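Local coordinates for protein probable 2-phosphosulfolactate phosphatase (Clostridium acetobutylicum, PDB 1VR0) that probably catalyses the magnesium-dependent hydrolysis of (2R)-O-phospho-3-sulfolactate to (2R)-3-sulfolactate and phosphate, at residues Met39-Ser44 / Phe93-Met98; Gly80-Gly85 / Met112-Gly117; Val45-Leu50 / Ile132-Asn137; Val57-Thr62 / Arg119-Ser124; Ser164-Ile169 / Ala211-Arg216. All blocks are in the same frame, centred on the assembly; numbering follows the deposited sequence.

Contact 1 of 5, residues Met39-Ser44 / Phe93-Met98. With 3SL ((2R)-3-sulfolactic acid), chain E.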
# COMPACT_ATOMS: atom_id res chain seq x y z
N MSE A 39 10.24 6.95 -10.40
CA MSE A 39 11.68 6.90 -10.73
C MSE A 39 11.97 6.31 -12.10
O MSE A 39 13.03 6.60 -12.71
CB MSE A 39 12.48 6.15 -9.66
CG MSE A 39 12.02 4.75 -9.44
SE MSE A 39 13.41 3.56 -8.70
CE MSE A 39 14.84 3.89 -10.01
N LEU A 40 11.05 5.50 -12.60
CA LEU A 40 11.22 4.91 -13.93
C LEU A 40 10.02 5.32 -14.74
O LEU A 40 9.11 4.49 -14.92
CB LEU A 40 11.30 3.38 -13.86
CG LEU A 40 12.64 2.90 -13.30
CD1 LEU A 40 12.66 1.38 -13.03
CD2 LEU A 40 13.79 3.28 -14.19
N ARG A 41 10.00 6.55 -15.28
CA ARG A 41 11.15 7.46 -15.41
C ARG A 41 10.85 8.94 -15.20
O ARG A 41 11.79 9.74 -15.15
CB ARG A 41 11.79 7.33 -16.80
CG ARG A 41 12.41 5.97 -17.12
CD ARG A 41 12.68 5.82 -18.61
NE ARG A 41 11.44 5.69 -19.39
CZ ARG A 41 11.36 5.82 -20.72
NH1 ARG A 41 10.20 5.69 -21.33
NH2 ARG A 41 12.44 6.07 -21.45
N ALA A 42 9.58 9.32 -15.03
CA ALA A 42 9.18 10.75 -15.05
C ALA A 42 9.93 11.67 -14.07
O ALA A 42 10.37 12.73 -14.47
CB ALA A 42 7.68 10.93 -14.85
N THR A 43 10.08 11.28 -12.80
CA THR A 43 10.75 12.16 -11.87
C THR A 43 12.26 12.10 -12.03
O THR A 43 12.94 13.03 -11.60
CB THR A 43 10.39 11.90 -10.41
OG1 THR A 43 10.60 10.53 -10.07
CG2 THR A 43 8.96 12.26 -10.20
N SER A 44 12.77 11.03 -12.64
CA SER A 44 14.18 10.99 -13.02
C SER A 44 14.44 11.94 -14.19
O SER A 44 15.50 12.57 -14.24
CB SER A 44 14.61 9.57 -13.37
OG SER A 44 14.51 8.78 -12.20
N PHE A 93 10.77 14.94 -27.63
CA PHE A 93 11.51 13.93 -26.91
C PHE A 93 10.57 12.95 -26.25
O PHE A 93 9.35 13.13 -26.19
CB PHE A 93 12.43 14.59 -25.89
CG PHE A 93 13.39 15.53 -26.51
CD1 PHE A 93 14.42 15.03 -27.34
CD2 PHE A 93 13.24 16.89 -26.36
CE1 PHE A 93 15.32 15.90 -28.01
CE2 PHE A 93 14.11 17.77 -27.03
CZ PHE A 93 15.17 17.26 -27.86
N SER A 94 11.18 11.89 -25.76
CA SER A 94 10.48 10.78 -25.17
C SER A 94 10.62 10.96 -23.68
O SER A 94 10.64 12.10 -23.23
CB SER A 94 11.07 9.49 -25.74
OG SER A 94 10.99 8.44 -24.84
N ASN A 95 10.68 9.87 -22.91
CA ASN A 95 10.79 9.97 -21.45
C ASN A 95 12.08 9.32 -20.90
O ASN A 95 12.14 8.86 -19.77
CB ASN A 95 9.53 9.41 -20.76
CG ASN A 95 9.30 10.04 -19.44
OD1 ASN A 95 9.33 11.26 -19.34
ND2 ASN A 95 9.13 9.26 -18.39
N SER A 96 13.12 9.35 -21.72
CA SER A 96 14.45 8.92 -21.32
C SER A 96 15.20 10.09 -20.76
O SER A 96 15.33 11.08 -21.44
CB SER A 96 15.23 8.40 -22.51
OG SER A 96 16.58 8.28 -22.13
N PRO A 97 15.70 10.00 -19.53
CA PRO A 97 16.52 11.09 -18.99
C PRO A 97 17.74 11.47 -19.83
O PRO A 97 18.10 12.65 -19.81
CB PRO A 97 16.95 10.57 -17.61
CG PRO A 97 15.99 9.58 -17.25
CD PRO A 97 15.53 8.92 -18.55
N MSE A 98 18.34 10.54 -20.57
CA MSE A 98 19.55 10.86 -21.38
C MSE A 98 19.35 11.83 -22.49
O MSE A 98 20.31 12.45 -22.92
CB MSE A 98 20.19 9.64 -22.01
CG MSE A 98 21.29 9.09 -21.14
SE MSE A 98 20.43 8.13 -19.68
CE MSE A 98 20.29 6.34 -20.76
O11 3SL E . 4.40 2.33 -18.82
C1 3SL E . 5.58 2.68 -19.05
O12 3SL E . 6.48 1.93 -19.52
C2 3SL E . 5.91 4.08 -18.74
O2 3SL E . 5.26 4.41 -17.51
C3 3SL E . 7.42 4.19 -18.67
S 3SL E . 7.91 5.67 -18.08
O3S 3SL E . 8.32 6.54 -19.20
O1S 3SL E . 6.99 6.27 -17.06
O2S 3SL E . 9.20 5.46 -17.41
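The sulfonate end of the sulfolactate pocket is built where the turn entering helix 42-51 meets the loop 93-98. Asn95 lends one N-H to the ligand: ND2 donates to O3S of 3SL at 3.0 Å and 154°. Arg41 brings a positive charge, with NH1 giving a second bond to O3S, also 3.0 Å long, and NE reaching O2S, an oxygen placed with less certainty. The CG of Arg41 stands anti to the carbonyl carbon, and a bend at chi3 (-70°) turns the guanidinium so that the sulfonate lies at its edge, in plane. Over one face comes the carbonyl O of Asn95, 3.0 Å above the plane and offset toward the rim; the two side chains slide past each other, guanidinium and amide planes 81° apart. This is the N-terminal end of a helix, with Arg41 at the N-cap position after a cis peptide bond, so the helix end would probably add to the positive field felt by the sulfonate. Asp225 forms a salt bridge with NH2 of Arg41 and bonds Ser96 OG, which also closes an ST turn by accepting from Met98 N. Ser44 CB rests on CG of Pro97 at 4.1 Å.

Contact 2 of 5, residues Gly80-Gly85 / Met112-Gly117. With 3SL ((2R)-3-sulfolactic acid), chain E.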
# COMPACT_ATOMS: atom_id res chain seq x y z
N GLY A 80 7.85 16.72 -24.36
CA GLY A 80 8.34 15.39 -23.98
C GLY A 80 7.38 14.59 -23.11
O GLY A 80 6.31 15.06 -22.76
N GLY A 81 7.79 13.37 -22.77
CA GLY A 81 6.98 12.41 -22.00
C GLY A 81 6.74 11.12 -22.75
O GLY A 81 7.50 10.73 -23.62
N GLU A 82 5.65 10.43 -22.40
CA GLU A 82 5.33 9.14 -23.05
C GLU A 82 3.91 8.67 -22.83
O GLU A 82 3.23 9.08 -21.88
CB GLU A 82 6.26 8.03 -22.55
CG GLU A 82 6.36 7.93 -21.03
CD GLU A 82 5.12 7.31 -20.32
OE1 GLU A 82 4.34 6.55 -20.92
OE2 GLU A 82 4.92 7.57 -19.11
N ARG A 83 3.50 7.76 -23.71
CA ARG A 83 2.38 6.87 -23.46
C ARG A 83 2.85 5.42 -23.66
O ARG A 83 3.48 5.09 -24.67
CB ARG A 83 1.21 7.20 -24.37
CG ARG A 83 0.51 8.51 -24.02
CD ARG A 83 -0.07 8.51 -22.60
NE ARG A 83 -0.86 9.71 -22.36
CZ ARG A 83 -0.50 10.75 -21.60
NH1 ARG A 83 0.67 10.79 -20.95
NH2 ARG A 83 -1.35 11.77 -21.49
N LYS A 84 2.55 4.58 -22.68
CA LYS A 84 2.99 3.18 -22.66
C LYS A 84 4.53 3.09 -22.77
O LYS A 84 5.08 2.14 -23.34
CB LYS A 84 2.33 2.39 -23.80
CG LYS A 84 0.80 2.24 -23.70
CD LYS A 84 0.23 1.49 -24.93
CE LYS A 84 -1.00 0.62 -24.59
NZ LYS A 84 -1.34 -0.39 -25.70
N GLY A 85 5.22 4.11 -22.26
CA GLY A 85 6.67 4.17 -22.32
C GLY A 85 7.25 4.66 -23.63
O GLY A 85 8.46 4.88 -23.69
N MSE A 112 5.45 18.42 -20.45
CA MSE A 112 5.34 16.97 -20.47
C MSE A 112 4.09 16.38 -19.88
O MSE A 112 3.47 16.93 -18.98
CB MSE A 112 6.55 16.30 -19.83
CG MSE A 112 7.06 16.87 -18.54
SE MSE A 112 8.46 15.69 -17.65
CE MSE A 112 9.20 14.63 -19.33
N THR A 113 3.76 15.22 -20.43
CA THR A 113 2.67 14.42 -19.96
C THR A 113 3.15 12.98 -19.98
O THR A 113 3.77 12.54 -20.95
CB THR A 113 1.41 14.62 -20.82
OG1 THR A 113 0.36 13.81 -20.29
CG2 THR A 113 1.63 14.28 -22.29
N THR A 114 2.91 12.26 -18.88
CA THR A 114 3.33 10.87 -18.75
C THR A 114 2.23 9.99 -18.18
O THR A 114 1.18 10.47 -17.73
CB THR A 114 4.63 10.69 -17.90
OG1 THR A 114 4.39 10.95 -16.51
CG2 THR A 114 5.75 11.58 -18.36
N THR A 115 2.49 8.69 -18.23
CA THR A 115 1.52 7.67 -17.84
C THR A 115 1.18 7.76 -16.32
O THR A 115 0.01 7.75 -15.98
CB THR A 115 2.04 6.24 -18.26
OG1 THR A 115 2.02 6.08 -19.70
CG2 THR A 115 1.18 5.14 -17.63
N ASN A 116 2.20 7.93 -15.47
CA ASN A 116 2.06 7.90 -14.00
C ASN A 116 2.50 9.18 -13.24
O ASN A 116 1.68 9.83 -12.53
CB ASN A 116 2.86 6.71 -13.50
CG ASN A 116 2.43 5.43 -14.16
OD1 ASN A 116 1.22 5.15 -14.24
ND2 ASN A 116 3.39 4.66 -14.68
N GLY A 117 3.77 9.55 -13.40
CA GLY A 117 4.35 10.70 -12.70
C GLY A 117 3.56 12.00 -12.73
O GLY A 117 3.33 12.61 -11.69
O11 3SL E . 4.40 2.33 -18.82
C1 3SL E . 5.58 2.68 -19.05
O12 3SL E . 6.48 1.93 -19.52
C2 3SL E . 5.91 4.08 -18.74
O2 3SL E . 5.26 4.41 -17.51
C3 3SL E . 7.42 4.19 -18.67
S 3SL E . 7.91 5.67 -18.08
O3S 3SL E . 8.32 6.54 -19.20
O1S 3SL E . 6.99 6.27 -17.06
O2S 3SL E . 9.20 5.46 -17.41
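Two parallel strands of the beta-alpha-beta unit 77-81, 102-105, 109-113 run side by side here, and the backbone bonding runs on through their ends to Glu82. Thr113 N donates weakly to Gly80 O, and Glu82 N gives a better bond of 3.2 Å to Thr113 O, in the carbonyl plane. Gly81 CA adds a CA-H...O contact of 3.4 Å to Thr113 O. Side chains take over past the strand ends. The Glu82 chain bends at chi2 (74°) and crosses the side chain of Thr115 at about a right angle; its carboxylate grips Thr115 twice: OE1 takes OG1 on its syn lone pair at 2.7 Å, while OE2 is met from above the carboxylate plane by Thr115 N at 2.8 Å. OE1 also accepts from Gly85 N at 2.9 Å, which ties down the turn beside C1 of 3SL; Glu82, Lys84, Gly85, Thr115 and Asn116 line the sulfolactate pocket. Arg83 works end-on, NH1 (3.1 Å) and NH2 (2.9 Å) both converging on Thr113 OG1 in the guanidinium plane. Strand 109-113 is the middle strand of a three-stranded parallel sheet, between 77-81 and 56-59; Met112 leans on Val45 and Ile46 of helix 42-51, and helix 117-123 begins just after Asn116.

Contact 3 of 5, residues Val45-Leu50 / Ile132-Asn137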
# COMPACT_ATOMS: atom_id res chain seq x y z
N VAL A 45 13.47 12.03 -15.10
CA VAL A 45 13.55 12.98 -16.19
C VAL A 45 13.48 14.43 -15.65
O VAL A 45 14.36 15.24 -15.90
CB VAL A 45 12.43 12.76 -17.23
CG1 VAL A 45 12.27 13.97 -18.06
CG2 VAL A 45 12.73 11.53 -18.11
N ILE A 46 12.46 14.74 -14.91
CA ILE A 46 12.31 16.09 -14.40
C ILE A 46 13.59 16.54 -13.65
O ILE A 46 14.09 17.64 -13.89
CB ILE A 46 11.09 16.21 -13.49
CG1 ILE A 46 9.83 16.08 -14.34
CG2 ILE A 46 11.09 17.54 -12.76
CD1 ILE A 46 8.69 15.46 -13.61
N THR A 47 14.08 15.69 -12.76
CA THR A 47 15.25 15.96 -11.97
C THR A 47 16.48 16.23 -12.86
O THR A 47 17.23 17.17 -12.63
CB THR A 47 15.53 14.76 -11.04
OG1 THR A 47 14.46 14.63 -10.11
CG2 THR A 47 16.83 14.97 -10.26
N THR A 48 16.67 15.38 -13.87
CA THR A 48 17.80 15.49 -14.75
C THR A 48 17.72 16.78 -15.60
O THR A 48 18.68 17.56 -15.70
CB THR A 48 17.90 14.23 -15.63
OG1 THR A 48 18.14 13.09 -14.79
CG2 THR A 48 19.02 14.33 -16.66
N ALA A 49 16.56 17.01 -16.19
CA ALA A 49 16.37 18.12 -17.06
C ALA A 49 16.66 19.44 -16.36
O ALA A 49 17.41 20.28 -16.89
CB ALA A 49 14.97 18.10 -17.58
N LEU A 50 16.08 19.60 -15.17
CA LEU A 50 16.26 20.81 -14.38
C LEU A 50 17.70 21.02 -13.91
O LEU A 50 18.21 22.13 -13.96
CB LEU A 50 15.28 20.82 -13.21
CG LEU A 50 13.92 21.28 -13.73
CD1 LEU A 50 12.81 20.74 -12.95
CD2 LEU A 50 13.86 22.81 -13.75
N ILE A 132 9.99 17.07 -5.96
CA ILE A 132 10.14 16.02 -6.95
C ILE A 132 11.33 15.19 -6.56
O ILE A 132 12.41 15.71 -6.44
CB ILE A 132 10.37 16.58 -8.36
CG1 ILE A 132 9.21 17.50 -8.77
CG2 ILE A 132 10.55 15.44 -9.32
CD1 ILE A 132 7.80 16.88 -8.63
N GLY A 133 11.11 13.89 -6.36
CA GLY A 133 12.16 13.02 -5.87
C GLY A 133 12.42 11.81 -6.74
O GLY A 133 11.56 11.36 -7.49
N SER A 134 13.64 11.30 -6.61
CA SER A 134 14.10 10.18 -7.42
C SER A 134 15.30 9.64 -6.70
O SER A 134 15.79 10.26 -5.73
CB SER A 134 14.51 10.67 -8.81
OG SER A 134 15.59 11.62 -8.76
N VAL A 135 15.83 8.52 -7.18
CA VAL A 135 17.11 8.02 -6.63
C VAL A 135 18.22 9.04 -6.83
O VAL A 135 19.08 9.23 -5.96
CB VAL A 135 17.52 6.65 -7.26
CG1 VAL A 135 18.79 6.10 -6.63
CG2 VAL A 135 16.43 5.66 -7.07
N LEU A 136 18.18 9.70 -7.98
CA LEU A 136 19.25 10.62 -8.38
C LEU A 136 19.42 11.78 -7.41
O LEU A 136 20.53 12.23 -7.20
CB LEU A 136 18.95 11.20 -9.76
CG LEU A 136 18.78 10.22 -10.90
CD1 LEU A 136 18.03 10.90 -12.04
CD2 LEU A 136 20.14 9.71 -11.32
N ASN A 137 18.32 12.29 -6.85
CA ASN A 137 18.39 13.40 -5.89
C ASN A 137 17.87 13.08 -4.49
O ASN A 137 17.51 13.97 -3.73
CB ASN A 137 17.70 14.65 -6.46
CG ASN A 137 16.20 14.54 -6.52
OD1 ASN A 137 15.65 13.46 -6.39
ND2 ASN A 137 15.53 15.66 -6.69
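Thr47 is the busiest residue where helix 42-51 packs against the end of strand 129-133, part of the larger mixed sheet. Its side chain crosses that of Asn137 obliquely, with CG2, anti to the backbone N, lying 3.8 Å from Asn137 CG, while OG1 looks toward Ser134 OG at 3.5 Å, at best a weak and unsettled bond. The better partner of the Thr47 hydroxyl is Thr43 O, one turn back in its own helix. Asn137 is held firmly: ND2 donates to Ile132 O at 3.1 Å and 170°, the acceptor lying in the amide plane, and the same nitrogen also serves Leu237 O. Thr47 CG2 therefore packs against an amide whose rotation is largely fixed. On one flank comes a small but close touch, Leu136 CD1 sitting 3.5 Å from Thr48 OG1, whose hydroxyl is bonded to Ser44 O and Tyr228 OH. The other flank is looser: the CG2 methyls of Ile46 and Ile132 meet at 4.1 Å, their side chains crossing at about a right angle. No side is open to solvent, since all seven touching residues are buried. The chemistry implies that no strong polar bond crosses; methyls meet hydroxyl oxygens whose better partners lie elsewhere, in van der Waals contact.

Contact 4 of 5, residues Val57-Thr62 / Arg119-Ser124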
# COMPACT_ATOMS: atom_id res chain seq x y z
N VAL A 57 9.67 22.93 -15.98
CA VAL A 57 8.89 21.82 -16.49
C VAL A 57 7.43 22.10 -16.18
O VAL A 57 7.10 22.41 -15.06
CB VAL A 57 9.26 20.47 -15.85
CG1 VAL A 57 8.40 19.39 -16.43
CG2 VAL A 57 10.75 20.14 -16.04
N VAL A 58 6.55 21.97 -17.19
CA VAL A 58 5.12 22.11 -17.01
C VAL A 58 4.45 20.74 -17.26
O VAL A 58 4.31 20.33 -18.41
CB VAL A 58 4.54 23.10 -18.02
CG1 VAL A 58 3.02 23.23 -17.81
CG2 VAL A 58 5.24 24.43 -17.95
N PRO A 59 4.07 20.02 -16.18
CA PRO A 59 3.37 18.76 -16.29
C PRO A 59 1.88 18.92 -16.61
O PRO A 59 1.20 19.73 -16.02
CB PRO A 59 3.56 18.15 -14.90
CG PRO A 59 3.65 19.26 -14.02
CD PRO A 59 4.29 20.38 -14.77
N VAL A 60 1.40 18.15 -17.57
CA VAL A 60 -0.01 18.15 -17.94
C VAL A 60 -0.54 16.71 -18.07
O VAL A 60 0.22 15.73 -18.13
CB VAL A 60 -0.25 18.93 -19.23
CG1 VAL A 60 0.27 20.36 -19.09
CG2 VAL A 60 0.37 18.24 -20.44
N LEU A 61 -1.86 16.58 -18.10
CA LEU A 61 -2.49 15.27 -18.07
C LEU A 61 -2.80 14.74 -19.48
O LEU A 61 -2.85 13.53 -19.68
CB LEU A 61 -3.74 15.30 -17.17
CG LEU A 61 -3.51 15.60 -15.68
CD1 LEU A 61 -4.75 15.39 -14.87
CD2 LEU A 61 -2.34 14.82 -15.03
N THR A 62 -3.01 15.60 -20.45
CA THR A 62 -3.37 15.10 -21.77
C THR A 62 -2.47 15.66 -22.84
O THR A 62 -1.90 16.74 -22.68
CB THR A 62 -4.86 15.42 -22.15
OG1 THR A 62 -5.02 16.82 -22.44
CG2 THR A 62 -5.75 15.04 -21.03
N ARG A 119 0.36 12.57 -13.33
CA ARG A 119 -0.90 12.39 -12.56
C ARG A 119 -0.67 12.57 -11.03
O ARG A 119 -1.45 13.23 -10.33
CB ARG A 119 -1.48 11.00 -12.86
CG ARG A 119 -1.74 10.72 -14.39
CD ARG A 119 -2.31 9.27 -14.69
NE ARG A 119 -3.20 8.79 -13.61
CZ ARG A 119 -3.05 7.66 -12.91
NH1 ARG A 119 -2.08 6.76 -13.13
NH2 ARG A 119 -3.93 7.41 -11.95
N ALA A 120 0.39 11.93 -10.53
CA ALA A 120 0.74 12.03 -9.12
C ALA A 120 1.07 13.49 -8.70
O ALA A 120 0.74 13.93 -7.58
CB ALA A 120 1.93 11.12 -8.82
N ILE A 121 1.72 14.22 -9.60
CA ILE A 121 2.11 15.61 -9.32
C ILE A 121 0.85 16.48 -9.17
O ILE A 121 0.61 17.07 -8.13
CB ILE A 121 3.10 16.18 -10.39
CG1 ILE A 121 4.43 15.43 -10.32
CG2 ILE A 121 3.38 17.65 -10.13
CD1 ILE A 121 5.34 15.60 -11.56
N LYS A 122 0.01 16.46 -10.18
CA LYS A 122 -1.27 17.14 -10.10
C LYS A 122 -2.11 16.70 -8.91
O LYS A 122 -2.79 17.52 -8.32
CB LYS A 122 -2.06 16.92 -11.41
CG LYS A 122 -1.39 17.51 -12.68
CD LYS A 122 -1.13 19.02 -12.54
CE LYS A 122 -1.64 19.83 -13.73
NZ LYS A 122 -1.96 21.22 -13.26
N GLY A 123 -2.08 15.41 -8.57
CA GLY A 123 -2.87 14.88 -7.44
C GLY A 123 -2.44 15.36 -6.06
O GLY A 123 -3.19 15.21 -5.11
N SER A 124 -1.24 15.94 -5.97
CA SER A 124 -0.69 16.45 -4.72
C SER A 124 -0.86 17.97 -4.52
O SER A 124 -0.33 18.52 -3.54
CB SER A 124 0.77 16.06 -4.66
OG SER A 124 0.91 14.68 -5.03
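Val57 and Val58 open the segment as strand 56-59, and the contact with 119-124 starts at Pro59. The CB of Pro59 is directed toward the helix, and ring atom CG lies 4.2 Å from CG2 of Ile121, an apolar touch between buried groups. The carbonyl of the same residue also takes part: Lys122 CE comes to 3.6 Å from Pro59 O, the aliphatic chain being bent at chi2 (-57°) and chi3 (-130°). The ammonium that follows goes elsewhere, with NZ bonding to Tyr241 OH. Val60 turns away, leaving Leu61 as the next point of contact. Its CG stands anti to the carbonyl carbon; chi2 of -171° sets CD1 anti to CA, and the other branch, CD2, meets the helix, 3.7 Å from Lys122 CG and 3.8 Å from Arg119 CA. CD2 thus lies against two residues about one turn apart; Arg119 itself sends its guanidinium to Asp22 in a salt bridge. Thr62 then ends the segment as N-cap of helix 63-73, its OG1 bonding Glu65 N. Helix 117-123 is laid between two sheets, with Val36 of strand 33-37 and Tyr241 of strand 240-242 touching Ile121, and strand 56-59 of the three-stranded sheet meeting it at Pro59.

Contact 5 of 5, residues Ser164-Ile169 / Ala211-Arg216. With MG (magnesium ion), chain D; 3SL ((2R)-3-sulfolactic acid), chain E.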
# COMPACT_ATOMS: atom_id res chain seq x y z
N SER A 164 3.94 -0.05 -6.92
CA SER A 164 5.08 -0.45 -7.74
C SER A 164 6.35 -0.47 -6.90
O SER A 164 6.68 0.50 -6.21
CB SER A 164 5.25 0.51 -8.90
OG SER A 164 5.88 -0.13 -9.99
N ILE A 165 7.05 -1.59 -6.97
CA ILE A 165 8.28 -1.80 -6.20
C ILE A 165 9.37 -0.75 -6.44
O ILE A 165 10.07 -0.39 -5.50
CB ILE A 165 8.82 -3.23 -6.44
CG1 ILE A 165 8.10 -4.19 -5.49
CG2 ILE A 165 10.32 -3.28 -6.23
CD1 ILE A 165 8.34 -5.65 -5.73
N ASP A 166 9.51 -0.26 -7.67
CA ASP A 166 10.52 0.79 -7.95
C ASP A 166 10.23 2.05 -7.11
O ASP A 166 11.11 2.55 -6.39
CB ASP A 166 10.60 1.15 -9.46
CG ASP A 166 9.23 1.40 -10.10
OD1 ASP A 166 8.18 1.05 -9.52
OD2 ASP A 166 9.19 1.94 -11.21
N ASP A 167 9.00 2.55 -7.17
CA ASP A 167 8.70 3.78 -6.45
C ASP A 167 8.79 3.54 -4.94
O ASP A 167 9.17 4.40 -4.20
CB ASP A 167 7.33 4.35 -6.87
CG ASP A 167 7.32 4.83 -8.34
OD1 ASP A 167 8.39 5.21 -8.82
OD2 ASP A 167 6.28 4.84 -9.02
N PHE A 168 8.46 2.34 -4.50
CA PHE A 168 8.40 2.01 -3.09
C PHE A 168 9.80 1.96 -2.49
O PHE A 168 10.05 2.52 -1.42
CB PHE A 168 7.69 0.68 -2.92
CG PHE A 168 7.28 0.34 -1.49
CD1 PHE A 168 6.25 1.02 -0.86
CD2 PHE A 168 7.87 -0.73 -0.81
CE1 PHE A 168 5.85 0.68 0.44
CE2 PHE A 168 7.47 -1.06 0.48
CZ PHE A 168 6.45 -0.36 1.10
N ILE A 169 10.74 1.30 -3.18
CA ILE A 169 12.09 1.19 -2.64
C ILE A 169 12.76 2.55 -2.65
O ILE A 169 13.56 2.88 -1.77
CB ILE A 169 12.93 0.11 -3.36
CG1 ILE A 169 14.25 -0.13 -2.58
CG2 ILE A 169 13.21 0.47 -4.80
CD1 ILE A 169 14.96 -1.46 -2.95
N ALA A 211 9.93 -5.86 -9.75
CA ALA A 211 8.78 -5.04 -10.12
C ALA A 211 8.19 -5.48 -11.45
O ALA A 211 8.93 -5.73 -12.39
CB ALA A 211 9.15 -3.57 -10.19
N LYS A 212 6.87 -5.54 -11.55
CA LYS A 212 6.18 -5.87 -12.80
C LYS A 212 6.62 -4.90 -13.90
O LYS A 212 6.89 -5.31 -15.00
CB LYS A 212 4.66 -5.83 -12.57
CG LYS A 212 3.81 -6.42 -13.66
N HIS A 213 6.74 -3.63 -13.56
CA HIS A 213 7.12 -2.54 -14.46
C HIS A 213 8.51 -2.71 -15.04
O HIS A 213 8.78 -2.25 -16.12
CB HIS A 213 7.09 -1.23 -13.65
CG HIS A 213 7.30 0.02 -14.44
ND1 HIS A 213 6.47 0.40 -15.48
CD2 HIS A 213 8.20 1.03 -14.30
CE1 HIS A 213 6.87 1.57 -15.96
NE2 HIS A 213 7.92 1.97 -15.26
N TYR A 214 9.40 -3.36 -14.30
CA TYR A 214 10.72 -3.67 -14.84
C TYR A 214 10.64 -4.50 -16.12
O TYR A 214 11.45 -4.29 -17.02
CB TYR A 214 11.51 -4.48 -13.82
CG TYR A 214 12.92 -4.77 -14.26
CD1 TYR A 214 13.86 -3.77 -14.31
CD2 TYR A 214 13.29 -6.04 -14.63
CE1 TYR A 214 15.16 -4.03 -14.71
CE2 TYR A 214 14.60 -6.33 -15.03
CZ TYR A 214 15.52 -5.31 -15.08
OH TYR A 214 16.82 -5.57 -15.44
N LYS A 215 9.71 -5.43 -16.20
CA LYS A 215 9.62 -6.24 -17.43
C LYS A 215 9.25 -5.32 -18.57
O LYS A 215 9.70 -5.51 -19.70
CB LYS A 215 8.64 -7.43 -17.39
CG LYS A 215 8.74 -8.32 -16.13
CD LYS A 215 7.91 -9.64 -16.27
CE LYS A 215 7.33 -10.17 -14.90
NZ LYS A 215 6.63 -11.54 -15.06
N ARG A 216 8.43 -4.31 -18.29
CA ARG A 216 8.02 -3.36 -19.32
C ARG A 216 9.21 -2.52 -19.83
O ARG A 216 9.41 -2.36 -21.06
CB ARG A 216 6.92 -2.43 -18.80
CG ARG A 216 6.41 -1.43 -19.82
CD ARG A 216 5.95 -2.10 -21.07
NE ARG A 216 5.52 -1.15 -22.09
CZ ARG A 216 5.31 -1.47 -23.37
NH1 ARG A 216 5.47 -2.72 -23.80
NH2 ARG A 216 4.92 -0.55 -24.23
MG MG D . 6.13 4.72 -11.38
O11 3SL E . 4.40 2.33 -18.82
C1 3SL E . 5.58 2.68 -19.05
O12 3SL E . 6.48 1.93 -19.52
C2 3SL E . 5.91 4.08 -18.74
O2 3SL E . 5.26 4.41 -17.51
C3 3SL E . 7.42 4.19 -18.67
S 3SL E . 7.91 5.67 -18.08
O3S 3SL E . 8.32 6.54 -19.20
O1S 3SL E . 6.99 6.27 -17.06
O2S 3SL E . 9.20 5.46 -17.41
O HOH W 1 5.83 -2.65 -11.16
O HOH W 2 8.66 4.55 -11.44
O HOH W 3 6.49 2.44 -12.29
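His213 links the start of helix 212-219 to the metal side of the active site. Its CB lies 4.0 Å from Ser164 OG, and CG stands anti to the backbone N (chi1 -173°), which sends the ring into the pocket. There CD2 comes 3.4 Å from Asp166 OD2; the two side chains cross at about a right angle, carboxylate and ring planes 43° apart. At the tip, NE2 donates to Leu40 O, while CE1 faces the ligand, 3.5 Å from C1 of 3SL, whose carboxylate oxygen O11 lies at the ring edge, in plane. Water 3, a magnesium ligand, stands over one face of the ring, offset toward the rim. Asp166 is steadied by Ser164 OG, which donates to OD1 at 2.6 Å; water 1 donates to Ser164 OG and accepts from His213 N, bridging the two helix starts. Ile165 CB packs on Ala211 CB at 3.8 Å, beside Asp189 of the second subunit. Asp167 OD2 binds Mg directly at 2.4 Å, and water 2, another metal ligand, donates to both Asp166 OD2 and Asp167 OD1, which would probably keep it polarised. With Asp38 and Gly158 O completing the protein ligands, this is a magnesium site with first-shell and second-shell aspartates.

How the contacts relate
From the N terminus, the turn 39-44 and the helix it opens meet partners far ahead: contact 1 closes on loop 93-98, and contact 3, from the same helix, closes at 132-137. Within the span of contact 3 lies contact 4, joining 57-62 to 119-124, and inside that again contact 2, joining 80-85 to 112-117; contacts 2, 3 and 4 all cross contact 1. Contact 5 follows in series, closing only at 211-216. Contacts 2 and 4 share the three-stranded sheet, and contact 3 ties helix 42-51 to the larger mixed sheet. Contacts 1, 2 and 5 converge on sulfolactate. Met39 N also bonds Asp167 OD1, joining contacts 1 and 5, and Lys84 O receives Arg216 NH2, joining contacts 2 and 5.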